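Local coordinates for protein alpha-1,2-mannosyltransferase (Ktr4), putative (PDB 7BOP) that binds guanosine-5'-diphosphate and a manganese ion in a pocket of its GT-A domain, as a putative glycosyltransferase of the fungal Ktr family, at residues 103-108 with 182-187; 70-75 with 188-193; 178-183 with 295-300. All blocks are in the same frame, centred on the assembly; numbering follows the deposited sequence.

How the contacts relate
Contact 2 is the most central: its midpoint lies about 10 Å from the chain centre, all nine touching residues are buried, and backbone hydrogen bonds carry it. The midpoints of contacts 1 and 3 lie about 17 Å and 15 Å from that centre, and each has three buried residues among five. Between its two segments contact 1 is apolar, whereas contact 3 depends on a carboxylate that takes two bonds. Strands 102-106 and 69-74 are neighbours in one sheet, joining contacts 1 and 2, and both reach guanosine-5'-diphosphate at their C-terminal ends. Contacts 1 and 3 share Pro-182 and Ala-183; Phe-178 of contact 3 packs on Ile-72 and Tyr-190 of contact 2.

Contact 1: residues 103-108 with 182-187; sequences IFFNDK and PALKNY. With GDP (guanosine-5'-diphosphate), chain H.
Leu-184 reaches strand 103-106 through its branched end, which meets Phe-105 and Ile-103. Its CB bond does not aim at the strand; CG is set anti to the carbonyl carbon (chi1 -63°) and carries the branch nearer. CG lies 3.9 Å from CZ of Phe-105, CD1 stays on the same ring atom at 4.1 Å, and CD2 turns to the other neighbour, 3.7 Å from CD1 of Ile-103. The Ile-103 and Leu-184 side chains run past each other in opposite directions. No hydrogen bond joins the segments, and about 196 Å² is buried between them.

The strand belongs to the parallel, nucleotide-binding part of a GT-A domain, between strands 69-74 and 126-130, and the 182-187 turn packs against one face of it on the way from helix 165-177 to strand 189-192. A type I turn runs from Leu-184 to Tyr-187. CD1 of Ile-103 lies over one face of the Tyr-187 ring, 4.0 Å from its CZ, the two side chains approaching tip to tip. One residue before the leucine, CB of Ala-183 comes within 4.4 Å of CE1 of Phe-105, and His-181 meets the same phenylalanine ring edge-to-face.

Beyond the packed part the strand ends in an Asx turn: Lys-108 N donates to OD1 of Asn-106, 3.1 Å away and well above the amide plane. That OD1 also accepts from N2 of guanosine-5'-diphosphate at 2.8 Å, while OD1 of Asp-107 takes the guanine N1 at 2.9 Å and, at a longer distance, N2.

Contact 2: residues 70-75 with 188-193; sequences ALISLV and KYYWRV. With GDP (guanosine-5'-diphosphate), chain H.
Ser-73 OG donates to Val-193 O at 2.7 Å, with OG anti to the backbone N (chi1 -174°) and above the carbonyl plane. The neighbouring bond, Val-193 N to Ile-72 O at 2.8 Å, runs nearly along the C=O axis. Together with Ile-72 N to Trp-191 O at 2.9 Å, Trp-191 N to Ala-70 O and Ala-70 N to Tyr-189 O, it forms a parallel ladder in the central sheet of the GT-A fold. Bridges pair Ala-70 with Tyr-190, Leu-71 with Trp-191 and Ile-72 with Arg-192, while the short strand axes twist 47° apart.

Past the ladder, a water accepts from Leu-74 N and donates to Val-193 O, so that this carbonyl takes two bonds. Leu-74 O accepts a hydrogen bond from O3' of guanosine-5'-diphosphate at 2.6 Å. Glu-194, which follows Val-193, belongs with His-343 to the manganese site and forms a salt bridge with Arg-192, whose guanidinium also pairs with Asp-316.

Side chains pack on both faces of the sheet. On the Leu-71 and Trp-191 face the two lie side by side, CD2 of Leu-71 being 3.6 Å from CB of Trp-191, with Trp-94 and Phe-283 against the indole. On the other face, the Tyr-190 hydroxyl is hydrogen-bonded to Glu-284, and CD1 of Ile-72 meets the CD2 atom of the Tyr-190 ring at 3.6 Å.

Contact 3: residues 178-183 with 295-300; sequences FYKHPA and QYDAYF
Tyr-179 crosses Tyr-296 obliquely, CE2 of Tyr-179 standing 3.9 Å from CE1 of Tyr-296. The Tyr-179 hydroxyl comes to the edge of the Tyr-296 ring, near its plane, with OH of Tyr-179 3.5 Å from CE1 of Tyr-296. The same oxygen donates to OD1 of Asp-297 at 2.7 Å. The CB bond of Tyr-179 already points toward the helical segment 295-300. The ring and carboxylate planes are 82° apart, while OD1 lies at the ring edge, near the phenol plane.

Lys-180 reaches this carboxylate tip to tip. Its chain is extended up to CE and bends only at the last torsion (chi4 104°), bringing NZ to 2.9 Å from OD1 of Asp-297 in a salt bridge. The two donors approach OD1 from different sides: OD1 offers NZ its syn lone pair, and the tyrosine hydroxyl comes on the anti side, 16° out of the carboxylate plane. One oxygen thus takes two bonds, which should help to fix the rotation of the carboxylate and, with the lysine so near, probably favours its charged form. NZ has a further partner in Gly-176 O, at the end of helix 165-177.

Phe-300 borders the polar cluster. CB of Phe-300 lies 3.9 Å from OH of Tyr-179, and CD2 of Phe-300 is 4.1 Å from NZ of Lys-180.

The contact ties helix 294-306 to the connection that leads from helix 165-177 into strand 189-192 of the GT-A sheet. Tyr-296 OH is hydrogen-bonded to Ser-175 O and its side chain packs on helix 316-327, Phe-300 rests on helix 165-177, and Tyr-179 also touches Leu-288 and Phe-291 of helix 288-292.

Contact 1: residues 103-108 with 182-187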
loop_
_atom_site.group_PDB
_atom_site.type_symbol
_atom_site.label_atom_id
_atom_site.label_comp_id
_atom_site.label_asym_id
_atom_site.label_seq_id
_atom_site.Cartn_x
_atom_site.Cartn_y
_atom_site.Cartn_z
ATOM N N ILE A 103 -7.381 11.310 -8.851
ATOM C CA ILE A 103 -8.671 11.291 -8.174
ATOM C C ILE A 103 -8.429 11.385 -6.668
ATOM O O ILE A 103 -7.842 10.474 -6.052
ATOM C CB ILE A 103 -9.500 10.042 -8.535
ATOM C CG1 ILE A 103 -9.562 9.859 -10.055
ATOM C CG2 ILE A 103 -10.913 10.159 -7.987
ATOM C CD1 ILE A 103 -10.289 8.624 -10.519
ATOM N N PHE A 104 -8.878 12.498 -6.082
ATOM C CA PHE A 104 -8.744 12.755 -4.655
ATOM C C PHE A 104 -10.028 12.392 -3.920
ATOM O O PHE A 104 -11.135 12.655 -4.416
ATOM C CB PHE A 104 -8.379 14.219 -4.425
ATOM C CG PHE A 104 -7.120 14.630 -5.127
ATOM C CD1 PHE A 104 -5.883 14.235 -4.636
ATOM C CD2 PHE A 104 -7.165 15.393 -6.292
ATOM C CE1 PHE A 104 -4.715 14.590 -5.284
ATOM C CE2 PHE A 104 -5.995 15.759 -6.943
ATOM C CZ PHE A 104 -4.764 15.364 -6.436
ATOM N N PHE A 105 -9.871 11.766 -2.753
ATOM C CA PHE A 105 -10.985 11.334 -1.907
ATOM C C PHE A 105 -10.880 11.953 -0.532
ATOM O O PHE A 105 -9.785 12.131 -0.000
ATOM C CB PHE A 105 -10.995 9.817 -1.770
ATOM C CG PHE A 105 -11.263 9.100 -3.061
ATOM C CD1 PHE A 105 -12.570 8.823 -3.452
ATOM C CD2 PHE A 105 -10.220 8.706 -3.883
ATOM C CE1 PHE A 105 -12.822 8.156 -4.638
ATOM C CE2 PHE A 105 -10.470 8.044 -5.078
ATOM C CZ PHE A 105 -11.771 7.760 -5.453
ATOM N N ASN A 106 -12.033 12.263 0.054
ATOM C CA ASN A 106 -12.092 12.862 1.378
ATOM C C ASN A 106 -13.490 12.617 1.949
ATOM O O ASN A 106 -14.476 12.623 1.212
ATOM C CB ASN A 106 -11.739 14.359 1.275
ATOM C CG ASN A 106 -11.576 15.044 2.625
ATOM O OD1 ASN A 106 -11.775 14.444 3.680
ATOM N ND2 ASN A 106 -11.216 16.322 2.589
ATOM N N ASP A 107 -13.564 12.312 3.240
ATOM C CA ASP A 107 -14.851 12.164 3.929
ATOM C C ASP A 107 -15.615 13.505 3.988
ATOM O O ASP A 107 -16.837 13.516 4.012
ATOM C CB ASP A 107 -14.673 11.577 5.337
ATOM C CG ASP A 107 -13.767 12.413 6.218
ATOM O OD1 ASP A 107 -12.611 12.663 5.824
ATOM O OD2 ASP A 107 -14.202 12.811 7.313
ATOM N N LYS A 108 -14.873 14.608 4.006
ATOM C CA LYS A 108 -15.424 15.961 3.933
ATOM C C LYS A 108 -15.202 16.579 2.549
ATOM O O LYS A 108 -14.389 16.074 1.771
ATOM C CB LYS A 108 -14.774 16.818 5.016
ATOM C CG LYS A 108 -15.061 16.293 6.415
ATOM C CD LYS A 108 -14.142 16.896 7.448
ATOM C CE LYS A 108 -14.340 16.215 8.793
ATOM N NZ LYS A 108 -13.301 16.671 9.756
ATOM N N PRO A 182 -18.133 4.916 -6.427
ATOM C CA PRO A 182 -18.646 5.069 -7.811
ATOM C C PRO A 182 -17.665 5.683 -8.826
ATOM O O PRO A 182 -17.592 5.241 -9.962
ATOM C CB PRO A 182 -19.867 5.991 -7.628
ATOM C CG PRO A 182 -20.351 5.684 -6.252
ATOM C CD PRO A 182 -19.113 5.401 -5.430
ATOM N N ALA A 183 -16.952 6.716 -8.410
ATOM C CA ALA A 183 -15.854 7.322 -9.181
ATOM C C ALA A 183 -14.843 6.357 -9.811
ATOM O O ALA A 183 -14.275 6.677 -10.867
ATOM C CB ALA A 183 -15.125 8.352 -8.338
ATOM N N LEU A 184 -14.617 5.198 -9.187
ATOM C CA LEU A 184 -13.677 4.209 -9.712
ATOM C C LEU A 184 -14.316 3.060 -10.490
ATOM O O LEU A 184 -13.609 2.149 -10.921
ATOM C CB LEU A 184 -12.822 3.643 -8.565
ATOM C CG LEU A 184 -11.923 4.647 -7.851
ATOM C CD1 LEU A 184 -11.093 3.928 -6.787
ATOM C CD2 LEU A 184 -11.011 5.373 -8.830
ATOM N N LYS A 185 -15.630 3.106 -10.707
ATOM C CA LYS A 185 -16.348 1.992 -11.339
ATOM C C LYS A 185 -15.765 1.571 -12.696
ATOM O O LYS A 185 -15.644 0.378 -12.974
ATOM C CB LYS A 185 -17.833 2.337 -11.503
ATOM C CG LYS A 185 -18.698 1.149 -11.889
ATOM C CD LYS A 185 -20.076 1.593 -12.348
ATOM C CE LYS A 185 -20.905 0.418 -12.854
ATOM N NZ LYS A 185 -21.895 0.866 -13.874
ATOM N N ASN A 186 -15.401 2.535 -13.536
ATOM C CA ASN A 186 -14.849 2.213 -14.860
ATOM C C ASN A 186 -13.320 2.080 -14.913
ATOM O O ASN A 186 -12.753 1.927 -15.989
ATOM C CB ASN A 186 -15.349 3.234 -15.890
ATOM C CG ASN A 186 -16.869 3.236 -16.003
ATOM O OD1 ASN A 186 -17.507 2.180 -15.988
ATOM N ND2 ASN A 186 -17.454 4.424 -16.094
ATOM N N TYR A 187 -12.668 2.087 -13.748
ATOM C CA TYR A 187 -11.221 1.921 -13.646
ATOM C C TYR A 187 -10.882 0.509 -13.213
ATOM O O TYR A 187 -11.632 -0.103 -12.465
ATOM C CB TYR A 187 -10.667 2.926 -12.638
ATOM C CG TYR A 187 -10.719 4.337 -13.146
ATOM C CD1 TYR A 187 -11.865 5.122 -12.996
ATOM C CD2 TYR A 187 -9.632 4.890 -13.807
ATOM C CE1 TYR A 187 -11.911 6.428 -13.480
ATOM C CE2 TYR A 187 -9.665 6.187 -14.294
ATOM C CZ TYR A 187 -10.807 6.947 -14.130
ATOM O OH TYR A 187 -10.813 8.228 -14.614
HETATM P PB GDP H . 0.089 6.949 8.431
HETATM O O1B GDP H . 0.798 7.746 9.488
HETATM O O2B GDP H . 0.682 7.102 7.019
HETATM O O3B GDP H . -0.232 5.512 8.795
HETATM O O3A GDP H . -1.363 7.680 8.423
HETATM P PA GDP H . -1.750 9.021 7.595
HETATM O O1A GDP H . -2.191 10.101 8.553
HETATM O O2A GDP H . -0.646 9.281 6.545
HETATM O "O5'" GDP H . -3.088 8.444 6.913
HETATM C "C5'" GDP H . -3.026 7.522 5.825
HETATM C "C4'" GDP H . -3.682 8.128 4.587
HETATM O "O4'" GDP H . -5.066 8.365 4.858
HETATM C "C3'" GDP H . -3.125 9.485 4.179
HETATM O "O3'" GDP H . -3.256 9.591 2.752
HETATM C "C2'" GDP H . -4.000 10.492 4.908
HETATM O "O2'" GDP H . -4.078 11.738 4.217
HETATM C "C1'" GDP H . -5.342 9.767 4.936
HETATM N N9 GDP H . -6.227 9.971 6.108
HETATM C C8 GDP H . -6.080 9.520 7.386
HETATM N N7 GDP H . -7.150 9.877 8.136
HETATM C C5 GDP H . -8.001 10.554 7.339
HETATM C C6 GDP H . -9.317 11.213 7.480
HETATM O O6 GDP H . -9.880 11.208 8.587
HETATM N N1 GDP H . -9.873 11.802 6.400
HETATM C C2 GDP H . -9.262 11.799 5.186
HETATM N N2 GDP H . -9.846 12.405 4.122
HETATM N N3 GDP H . -8.050 11.221 4.993
HETATM C C4 GDP H . -7.397 10.598 6.006
#

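Contact 2: residues 70-75 with 188-193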
loop_
_atom_site.group_PDB
_atom_site.type_symbol
_atom_site.label_atom_id
_atom_site.label_comp_id
_atom_site.label_asym_id
_atom_site.label_seq_id
_atom_site.Cartn_x
_atom_site.Cartn_y
_atom_site.Cartn_z
ATOM N N ALA A 70 -5.937 5.270 -12.594
ATOM C CA ALA A 70 -5.850 6.581 -11.988
ATOM C C ALA A 70 -4.860 6.591 -10.830
ATOM O O ALA A 70 -4.651 5.576 -10.163
ATOM C CB ALA A 70 -7.214 7.018 -11.493
ATOM N N LEU A 71 -4.261 7.754 -10.615
ATOM C CA LEU A 71 -3.568 8.070 -9.379
ATOM C C LEU A 71 -4.660 8.446 -8.395
ATOM O O LEU A 71 -5.532 9.258 -8.741
ATOM C CB LEU A 71 -2.620 9.254 -9.593
ATOM C CG LEU A 71 -1.545 9.017 -10.659
ATOM C CD1 LEU A 71 -0.894 10.317 -11.094
ATOM C CD2 LEU A 71 -0.505 8.013 -10.177
ATOM N N ILE A 72 -4.649 7.849 -7.197
ATOM C CA ILE A 72 -5.684 8.125 -6.191
ATOM C C ILE A 72 -5.072 8.495 -4.858
ATOM O O ILE A 72 -3.950 8.071 -4.529
ATOM C CB ILE A 72 -6.706 6.971 -6.015
ATOM C CG1 ILE A 72 -6.088 5.730 -5.348
ATOM C CG2 ILE A 72 -7.342 6.601 -7.358
ATOM C CD1 ILE A 72 -7.114 4.657 -5.042
ATOM N N SER A 73 -5.802 9.294 -4.089
ATOM C CA SER A 73 -5.311 9.717 -2.785
ATOM C C SER A 73 -6.465 10.062 -1.859
ATOM O O SER A 73 -7.301 10.900 -2.203
ATOM C CB SER A 73 -4.352 10.900 -2.927
ATOM O OG SER A 73 -3.758 11.246 -1.684
ATOM N N LEU A 74 -6.523 9.377 -0.714
ATOM C CA LEU A 74 -7.369 9.783 0.405
ATOM C C LEU A 74 -6.580 10.811 1.185
ATOM O O LEU A 74 -5.490 10.520 1.673
ATOM C CB LEU A 74 -7.714 8.596 1.306
ATOM C CG LEU A 74 -8.693 8.905 2.452
ATOM C CD1 LEU A 74 -10.119 9.095 1.945
ATOM C CD2 LEU A 74 -8.643 7.802 3.502
ATOM N N VAL A 75 -7.112 12.026 1.287
ATOM C CA VAL A 75 -6.344 13.142 1.825
ATOM C C VAL A 75 -7.275 14.227 2.382
ATOM O O VAL A 75 -8.429 14.367 1.937
ATOM C CB VAL A 75 -5.356 13.688 0.753
ATOM C CG1 VAL A 75 -6.078 14.192 -0.499
ATOM C CG2 VAL A 75 -4.449 14.768 1.314
ATOM N N LYS A 188 -9.760 -0.004 -13.706
ATOM C CA LYS A 188 -9.233 -1.299 -13.310
ATOM C C LYS A 188 -7.971 -1.189 -12.428
ATOM O O LYS A 188 -7.772 -2.051 -11.581
ATOM C CB LYS A 188 -8.929 -2.142 -14.540
ATOM C CG LYS A 188 -8.461 -3.559 -14.235
ATOM C CD LYS A 188 -8.423 -4.416 -15.493
ATOM C CE LYS A 188 -7.894 -5.813 -15.221
ATOM N NZ LYS A 188 -8.739 -6.528 -14.241
ATOM N N TYR A 189 -7.124 -0.175 -12.640
ATOM C CA TYR A 189 -5.875 -0.038 -11.870
ATOM C C TYR A 189 -5.815 1.270 -11.129
ATOM O O TYR A 189 -6.362 2.280 -11.571
ATOM C CB TYR A 189 -4.643 -0.197 -12.770
ATOM C CG TYR A 189 -4.594 -1.544 -13.453
ATOM C CD1 TYR A 189 -4.016 -2.643 -12.828
ATOM C CD2 TYR A 189 -5.151 -1.724 -14.715
ATOM C CE1 TYR A 189 -3.986 -3.890 -13.444
ATOM C CE2 TYR A 189 -5.129 -2.963 -15.340
ATOM C CZ TYR A 189 -4.548 -4.043 -14.705
ATOM O OH TYR A 189 -4.530 -5.274 -15.323
ATOM N N TYR A 190 -5.143 1.250 -9.983
ATOM C CA TYR A 190 -4.940 2.444 -9.193
ATOM C C TYR A 190 -3.498 2.494 -8.718
ATOM O O TYR A 190 -2.847 1.448 -8.565
ATOM C CB TYR A 190 -5.906 2.478 -8.003
ATOM C CG TYR A 190 -5.556 1.483 -6.905
ATOM C CD1 TYR A 190 -5.911 0.145 -7.021
ATOM C CD2 TYR A 190 -4.862 1.885 -5.758
ATOM C CE1 TYR A 190 -5.582 -0.774 -6.034
ATOM C CE2 TYR A 190 -4.536 0.972 -4.757
ATOM C CZ TYR A 190 -4.894 -0.355 -4.909
ATOM O OH TYR A 190 -4.575 -1.282 -3.945
ATOM N N TRP A 191 -3.020 3.712 -8.504
ATOM C CA TRP A 191 -1.741 3.984 -7.834
ATOM C C TRP A 191 -2.113 4.876 -6.655
ATOM O O TRP A 191 -2.460 6.046 -6.832
ATOM C CB TRP A 191 -0.758 4.672 -8.788
ATOM C CG TRP A 191 0.630 4.976 -8.253
ATOM C CD1 TRP A 191 1.016 5.090 -6.946
ATOM C CD2 TRP A 191 1.801 5.237 -9.034
ATOM N NE1 TRP A 191 2.342 5.383 -6.864
ATOM C CE2 TRP A 191 2.860 5.478 -8.127
ATOM C CE3 TRP A 191 2.066 5.269 -10.410
ATOM C CZ2 TRP A 191 4.163 5.747 -8.546
ATOM C CZ3 TRP A 191 3.365 5.549 -10.833
ATOM C CH2 TRP A 191 4.401 5.779 -9.897
ATOM N N ARG A 192 -2.055 4.305 -5.455
ATOM C CA ARG A 192 -2.354 5.030 -4.234
ATOM C C ARG A 192 -1.170 5.899 -3.822
ATOM O O ARG A 192 -0.034 5.426 -3.751
ATOM C CB ARG A 192 -2.715 4.059 -3.105
ATOM C CG ARG A 192 -2.850 4.729 -1.744
ATOM C CD ARG A 192 -3.444 3.773 -0.733
ATOM N NE ARG A 192 -3.147 4.194 0.631
ATOM C CZ ARG A 192 -3.307 3.431 1.712
ATOM N NH1 ARG A 192 -3.779 2.189 1.610
ATOM N NH2 ARG A 192 -2.984 3.920 2.907
ATOM N N VAL A 193 -1.469 7.156 -3.506
ATOM C CA VAL A 193 -0.486 8.143 -3.126
ATOM C C VAL A 193 -0.921 8.789 -1.811
ATOM O O VAL A 193 -2.111 9.050 -1.607
ATOM C CB VAL A 193 -0.390 9.244 -4.212
ATOM C CG1 VAL A 193 0.695 10.250 -3.874
ATOM C CG2 VAL A 193 -0.144 8.614 -5.576
HETATM P PB GDP H . 0.089 6.949 8.431
HETATM O O1B GDP H . 0.798 7.746 9.488
HETATM O O2B GDP H . 0.682 7.102 7.019
HETATM O O3B GDP H . -0.232 5.512 8.795
HETATM O O3A GDP H . -1.363 7.680 8.423
HETATM P PA GDP H . -1.750 9.021 7.595
HETATM O O1A GDP H . -2.191 10.101 8.553
HETATM O O2A GDP H . -0.646 9.281 6.545
HETATM O "O5'" GDP H . -3.088 8.444 6.913
HETATM C "C5'" GDP H . -3.026 7.522 5.825
HETATM C "C4'" GDP H . -3.682 8.128 4.587
HETATM O "O4'" GDP H . -5.066 8.365 4.858
HETATM C "C3'" GDP H . -3.125 9.485 4.179
HETATM O "O3'" GDP H . -3.256 9.591 2.752
HETATM C "C2'" GDP H . -4.000 10.492 4.908
HETATM O "O2'" GDP H . -4.078 11.738 4.217
HETATM C "C1'" GDP H . -5.342 9.767 4.936
HETATM N N9 GDP H . -6.227 9.971 6.108
HETATM C C8 GDP H . -6.080 9.520 7.386
HETATM N N7 GDP H . -7.150 9.877 8.136
HETATM C C5 GDP H . -8.001 10.554 7.339
HETATM C C6 GDP H . -9.317 11.213 7.480
HETATM O O6 GDP H . -9.880 11.208 8.587
HETATM N N1 GDP H . -9.873 11.802 6.400
HETATM C C2 GDP H . -9.262 11.799 5.186
HETATM N N2 GDP H . -9.846 12.405 4.122
HETATM N N3 GDP H . -8.050 11.221 4.993
HETATM C C4 GDP H . -7.397 10.598 6.006
HETATM O O HOH W 1 -4.106 7.816 0.164
#

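Contact 3: residues 178-183 with 295-300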
loop_
_atom_site.group_PDB
_atom_site.type_symbol
_atom_site.label_atom_id
_atom_site.label_comp_id
_atom_site.label_asym_id
_atom_site.label_seq_id
_atom_site.Cartn_x
_atom_site.Cartn_y
_atom_site.Cartn_z
ATOM N N PHE A 178 -12.686 1.656 -0.808
ATOM C CA PHE A 178 -12.194 2.491 -1.920
ATOM C C PHE A 178 -12.550 1.904 -3.286
ATOM O O PHE A 178 -12.965 2.639 -4.184
ATOM C CB PHE A 178 -10.691 2.811 -1.803
ATOM C CG PHE A 178 -9.764 1.720 -2.291
ATOM C CD1 PHE A 178 -9.477 0.609 -1.493
ATOM C CD2 PHE A 178 -9.147 1.820 -3.533
ATOM C CE1 PHE A 178 -8.601 -0.377 -1.936
ATOM C CE2 PHE A 178 -8.284 0.833 -3.986
ATOM C CZ PHE A 178 -8.004 -0.269 -3.181
ATOM N N TYR A 179 -12.433 0.583 -3.414
ATOM C CA TYR A 179 -12.746 -0.112 -4.658
ATOM C C TYR A 179 -14.253 -0.235 -4.971
ATOM O O TYR A 179 -14.608 -0.737 -6.034
ATOM C CB TYR A 179 -12.082 -1.489 -4.711
ATOM C CG TYR A 179 -12.418 -2.445 -3.580
ATOM C CD1 TYR A 179 -13.515 -3.299 -3.660
ATOM C CD2 TYR A 179 -11.593 -2.532 -2.452
ATOM C CE1 TYR A 179 -13.802 -4.188 -2.637
ATOM C CE2 TYR A 179 -11.865 -3.421 -1.424
ATOM C CZ TYR A 179 -12.963 -4.251 -1.518
ATOM O OH TYR A 179 -13.231 -5.130 -0.495
ATOM N N LYS A 180 -15.105 0.188 -4.038
ATOM C CA LYS A 180 -16.550 0.287 -4.234
ATOM C C LYS A 180 -17.024 1.712 -4.490
ATOM O O LYS A 180 -18.216 1.924 -4.668
ATOM C CB LYS A 180 -17.280 -0.248 -2.997
ATOM C CG LYS A 180 -17.036 -1.716 -2.719
ATOM C CD LYS A 180 -17.861 -2.157 -1.522
ATOM C CE LYS A 180 -17.661 -3.628 -1.209
ATOM N NZ LYS A 180 -16.773 -3.836 -0.028
ATOM N N HIS A 181 -16.121 2.692 -4.501
ATOM C CA HIS A 181 -16.528 4.075 -4.733
ATOM C C HIS A 181 -16.985 4.242 -6.195
ATOM O O HIS A 181 -16.310 3.747 -7.105
ATOM C CB HIS A 181 -15.407 5.056 -4.419
ATOM C CG HIS A 181 -15.892 6.458 -4.232
ATOM N ND1 HIS A 181 -16.271 7.249 -5.292
ATOM C CD2 HIS A 181 -16.084 7.204 -3.123
ATOM C CE1 HIS A 181 -16.664 8.429 -4.849
ATOM N NE2 HIS A 181 -16.556 8.429 -3.533
ATOM N N PRO A 182 -18.133 4.916 -6.427
ATOM C CA PRO A 182 -18.646 5.069 -7.811
ATOM C C PRO A 182 -17.665 5.683 -8.826
ATOM O O PRO A 182 -17.592 5.241 -9.962
ATOM C CB PRO A 182 -19.867 5.991 -7.628
ATOM C CG PRO A 182 -20.351 5.684 -6.252
ATOM C CD PRO A 182 -19.113 5.401 -5.430
ATOM N N ALA A 183 -16.952 6.716 -8.410
ATOM C CA ALA A 183 -15.854 7.322 -9.181
ATOM C C ALA A 183 -14.843 6.357 -9.811
ATOM O O ALA A 183 -14.275 6.677 -10.867
ATOM C CB ALA A 183 -15.125 8.352 -8.338
ATOM N N GLN A 295 -13.327 -13.583 -3.439
ATOM C CA GLN A 295 -12.500 -14.059 -2.335
ATOM C C GLN A 295 -12.108 -12.907 -1.416
ATOM O O GLN A 295 -12.435 -12.923 -0.222
ATOM C CB GLN A 295 -11.256 -14.786 -2.844
ATOM C CG GLN A 295 -11.542 -16.123 -3.521
ATOM C CD GLN A 295 -11.984 -16.000 -4.972
ATOM O OE1 GLN A 295 -11.887 -14.936 -5.590
ATOM N NE2 GLN A 295 -12.506 -17.097 -5.514
ATOM N N TYR A 296 -11.433 -11.901 -1.969
ATOM C CA TYR A 296 -10.980 -10.783 -1.150
ATOM C C TYR A 296 -12.143 -10.058 -0.490
ATOM O O TYR A 296 -12.084 -9.734 0.701
ATOM C CB TYR A 296 -10.115 -9.769 -1.909
ATOM C CG TYR A 296 -9.680 -8.675 -0.960
ATOM C CD1 TYR A 296 -10.473 -7.543 -0.769
ATOM C CD2 TYR A 296 -8.534 -8.821 -0.174
ATOM C CE1 TYR A 296 -10.127 -6.568 0.150
ATOM C CE2 TYR A 296 -8.170 -7.844 0.743
ATOM C CZ TYR A 296 -8.968 -6.720 0.893
ATOM O OH TYR A 296 -8.637 -5.753 1.798
ATOM N N ASP A 297 -13.186 -9.761 -1.255
ATOM C CA ASP A 297 -14.274 -8.986 -0.697
ATOM C C ASP A 297 -15.032 -9.752 0.386
ATOM O O ASP A 297 -15.484 -9.145 1.345
ATOM C CB ASP A 297 -15.234 -8.498 -1.773
ATOM C CG ASP A 297 -16.094 -7.358 -1.295
ATOM O OD1 ASP A 297 -15.568 -6.391 -0.694
ATOM O OD2 ASP A 297 -17.310 -7.429 -1.514
ATOM N N ALA A 298 -15.177 -11.070 0.235
ATOM C CA ALA A 298 -15.756 -11.900 1.306
ATOM C C ALA A 298 -14.880 -11.846 2.567
ATOM O O ALA A 298 -15.398 -11.767 3.681
ATOM C CB ALA A 298 -15.934 -13.339 0.846
ATOM N N TYR A 299 -13.561 -11.876 2.374
ATOM C CA TYR A 299 -12.597 -11.723 3.471
ATOM C C TYR A 299 -12.789 -10.390 4.172
ATOM O O TYR A 299 -12.896 -10.342 5.406
ATOM C CB TYR A 299 -11.162 -11.878 2.952
ATOM C CG TYR A 299 -10.076 -11.675 3.989
ATOM C CD1 TYR A 299 -10.032 -12.462 5.141
ATOM C CD2 TYR A 299 -9.072 -10.716 3.811
ATOM C CE1 TYR A 299 -9.032 -12.289 6.090
ATOM C CE2 TYR A 299 -8.064 -10.543 4.758
ATOM C CZ TYR A 299 -8.048 -11.329 5.890
ATOM O OH TYR A 299 -7.052 -11.166 6.840
ATOM N N PHE A 300 -12.879 -9.303 3.401
ATOM C CA PHE A 300 -13.107 -8.004 4.009
ATOM C C PHE A 300 -14.395 -7.996 4.841
ATOM O O PHE A 300 -14.395 -7.536 5.979
ATOM C CB PHE A 300 -13.152 -6.847 3.003
ATOM C CG PHE A 300 -13.719 -5.604 3.605
ATOM C CD1 PHE A 300 -12.966 -4.866 4.510
ATOM C CD2 PHE A 300 -15.044 -5.241 3.379
ATOM C CE1 PHE A 300 -13.497 -3.744 5.130
ATOM C CE2 PHE A 300 -15.583 -4.116 3.997
ATOM C CZ PHE A 300 -14.807 -3.369 4.875
#